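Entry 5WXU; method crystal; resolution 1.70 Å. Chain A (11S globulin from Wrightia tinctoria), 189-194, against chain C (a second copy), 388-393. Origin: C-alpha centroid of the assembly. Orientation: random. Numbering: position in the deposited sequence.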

# COMPACT_ATOMS: atom_id res chain seq x y z
N ARG A 189 1.54 -0.85 18.71
CA ARG A 189 2.54 -1.72 18.16
C ARG A 189 3.93 -1.22 18.28
O ARG A 189 4.86 -2.04 18.27
CB ARG A 189 2.16 -2.08 16.72
CG ARG A 189 2.18 -0.86 15.84
CD ARG A 189 1.61 -1.11 14.46
NE ARG A 189 1.62 0.14 13.69
CZ ARG A 189 1.26 0.28 12.40
NH1 ARG A 189 0.85 -0.78 11.68
NH2 ARG A 189 1.27 1.48 11.79
N GLU A 190 4.14 0.09 18.40
CA GLU A 190 5.50 0.63 18.52
C GLU A 190 6.16 0.28 19.87
O GLU A 190 7.39 0.40 20.02
CB GLU A 190 5.43 2.09 18.36
CG GLU A 190 5.14 2.61 16.95
CD GLU A 190 5.32 4.14 16.86
OE1 GLU A 190 5.45 4.86 17.90
OE2 GLU A 190 5.13 4.61 15.70
N ASN A 191 5.36 -0.17 20.81
CA ASN A 191 5.86 -0.56 22.12
C ASN A 191 6.00 -2.04 22.15
O ASN A 191 5.03 -2.78 22.44
CB ASN A 191 4.95 -0.09 23.23
CG ASN A 191 5.35 -0.62 24.63
OD1 ASN A 191 6.54 -0.96 24.85
ND2 ASN A 191 4.42 -0.60 25.54
N GLN A 192 7.27 -2.46 22.05
CA GLN A 192 7.62 -3.88 22.17
C GLN A 192 8.05 -4.41 23.52
O GLN A 192 8.52 -5.56 23.63
CB GLN A 192 8.68 -4.28 21.08
CG GLN A 192 8.15 -4.18 19.65
CD GLN A 192 9.07 -4.80 18.61
OE1 GLN A 192 9.78 -5.75 18.93
NE2 GLN A 192 9.04 -4.29 17.38
N LEU A 193 8.00 -3.55 24.52
CA LEU A 193 8.48 -3.88 25.81
C LEU A 193 7.40 -4.60 26.61
O LEU A 193 7.30 -5.85 26.55
CB LEU A 193 9.05 -2.66 26.50
CG LEU A 193 10.37 -2.17 25.91
CD1 LEU A 193 10.63 -0.75 26.22
CD2 LEU A 193 11.52 -3.03 26.40
N ASP A 194 6.57 -3.87 27.36
CA ASP A 194 5.45 -4.43 28.10
C ASP A 194 4.58 -3.22 28.42
O ASP A 194 4.92 -2.10 28.00
CB ASP A 194 5.96 -5.17 29.37
CG ASP A 194 6.78 -4.30 30.23
OD1 ASP A 194 6.28 -3.20 30.59
OD2 ASP A 194 7.99 -4.63 30.52
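Chain C 388-393: IPQNYV

A side-chain amide carries a donor and an acceptor at its tip, so a glutamine that reaches across an interface can bind a carbonyl and an NH of a loop backbone at once. The contact between two copies of the 11S globulin from Wrightia tinctoria is a compact example. The chain A stretch is loop throughout, without regular helix or strand, and it offers its partner one backbone carbonyl, one backbone NH and a leucine. Chain C meets it with a tight turn, and from end to end the two stretches run roughly at right angles; their closest CA atoms, those of Leu193(A) and Gln390(C), remain 6.7 Å apart, and side chains bridge the gap. The surface buried between the two stretches, both sides summed, is 240 Å².

Chain C enters in an extended conformation at Ile388(C), whose side chain lies beyond reach of chain A. Pro389(C), with phi/psi of -68/157°, opens a type II beta turn that runs to Tyr392(C). Its ring is the first part of chain C to meet the partner: CB lies 3.8 Å from CD2 of Leu193(A), an apolar contact at van der Waals distance.

Gln390(C), the second residue of the turn, provides the centre of the contact. Its CA-to-CB bond points toward chain A, and chi1 and chi2 are both t (178° and -173°), so the side chain is fully stretched and delivers its amide to the loop. There NE2 of Gln390(C) donates to O of Glu190(A) at 2.8 Å, with an N-H...O angle of 151°, while its OE1 accepts from N of Gln192(A), also at 2.8 Å and with an angle of 143°. The two bonds skip Asn191(A): one amide spans the residue between a carbonyl and an NH. Asn191(A) instead helps to brace its own loop, its OD1 accepting from N of Leu193(A) at 3.0 Å and its ND2 donating to O of Asp194(A) at 2.9 Å. The backbone of Gln390(C) is also covered, for its O lies 3.5 Å from CD1 of Leu193(A), a packing contact.

At Asn391(C) the positive phi, 75° with psi -18°, is that expected at the third position of a type II turn. Its CB points toward chain A, yet the side chain comes no nearer than 4.7 Å. The turn closes where N of Tyr392(C) donates to O of Pro389(C) at 3.1 Å. The tyrosine's CA-to-CB bond points sideways, but the end of the side chain comes nearer to chain A, and CE1 lies 4.4 Å from CD2 of Leu193(A), which approaches the ring obliquely. The same methyl thus touches both ends of the turn. Val393(C) then leads the chain away in an extended conformation, its side chain 11.2 Å from the other stretch at its nearest approach.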

# COMPACT_ATOMS: atom_id res chain seq x y z
N ILE C 388 19.50 -6.74 23.87
CA ILE C 388 19.35 -5.40 24.32
C ILE C 388 17.89 -5.04 24.00
O ILE C 388 17.56 -4.90 22.79
CB ILE C 388 20.33 -4.43 23.66
CG1 ILE C 388 21.76 -4.92 23.95
CG2 ILE C 388 20.15 -3.04 24.27
CD1 ILE C 388 22.84 -4.27 23.19
N PRO C 389 17.08 -4.85 25.02
CA PRO C 389 15.71 -4.46 24.71
C PRO C 389 15.59 -3.07 24.11
O PRO C 389 16.38 -2.18 24.34
CB PRO C 389 14.97 -4.64 26.04
CG PRO C 389 15.90 -5.42 26.92
CD PRO C 389 17.24 -5.06 26.47
N GLN C 390 14.49 -2.86 23.40
CA GLN C 390 14.09 -1.57 22.89
C GLN C 390 14.30 -0.49 23.90
O GLN C 390 13.93 -0.65 25.08
CB GLN C 390 12.59 -1.68 22.55
CG GLN C 390 11.97 -0.40 22.03
CD GLN C 390 10.48 -0.48 21.87
OE1 GLN C 390 9.88 -1.46 22.14
NE2 GLN C 390 9.87 0.61 21.36
N ASN C 391 14.89 0.64 23.45
CA ASN C 391 15.14 1.86 24.22
C ASN C 391 16.29 1.85 25.27
O ASN C 391 16.62 2.92 25.82
CB ASN C 391 13.84 2.36 24.87
CG ASN C 391 12.91 3.00 23.89
OD1 ASN C 391 13.23 3.09 22.68
ND2 ASN C 391 11.78 3.53 24.38
N TYR C 392 16.74 0.65 25.67
CA TYR C 392 17.91 0.53 26.56
C TYR C 392 19.15 1.11 25.86
O TYR C 392 19.38 0.84 24.68
CB TYR C 392 18.17 -0.94 26.96
CG TYR C 392 17.27 -1.51 28.00
CD1 TYR C 392 15.89 -1.53 27.85
CD2 TYR C 392 17.76 -2.14 29.12
CE1 TYR C 392 15.05 -2.07 28.83
CE2 TYR C 392 16.92 -2.72 30.08
CZ TYR C 392 15.57 -2.68 29.96
OH TYR C 392 14.66 -3.24 30.89
N VAL C 393 19.92 1.96 26.57
CA VAL C 393 21.10 2.57 26.06
C VAL C 393 22.25 1.57 26.18
O VAL C 393 22.36 0.85 27.22
CB VAL C 393 21.44 3.90 26.78
CG1 VAL C 393 22.74 4.49 26.27
CG2 VAL C 393 20.33 4.90 26.50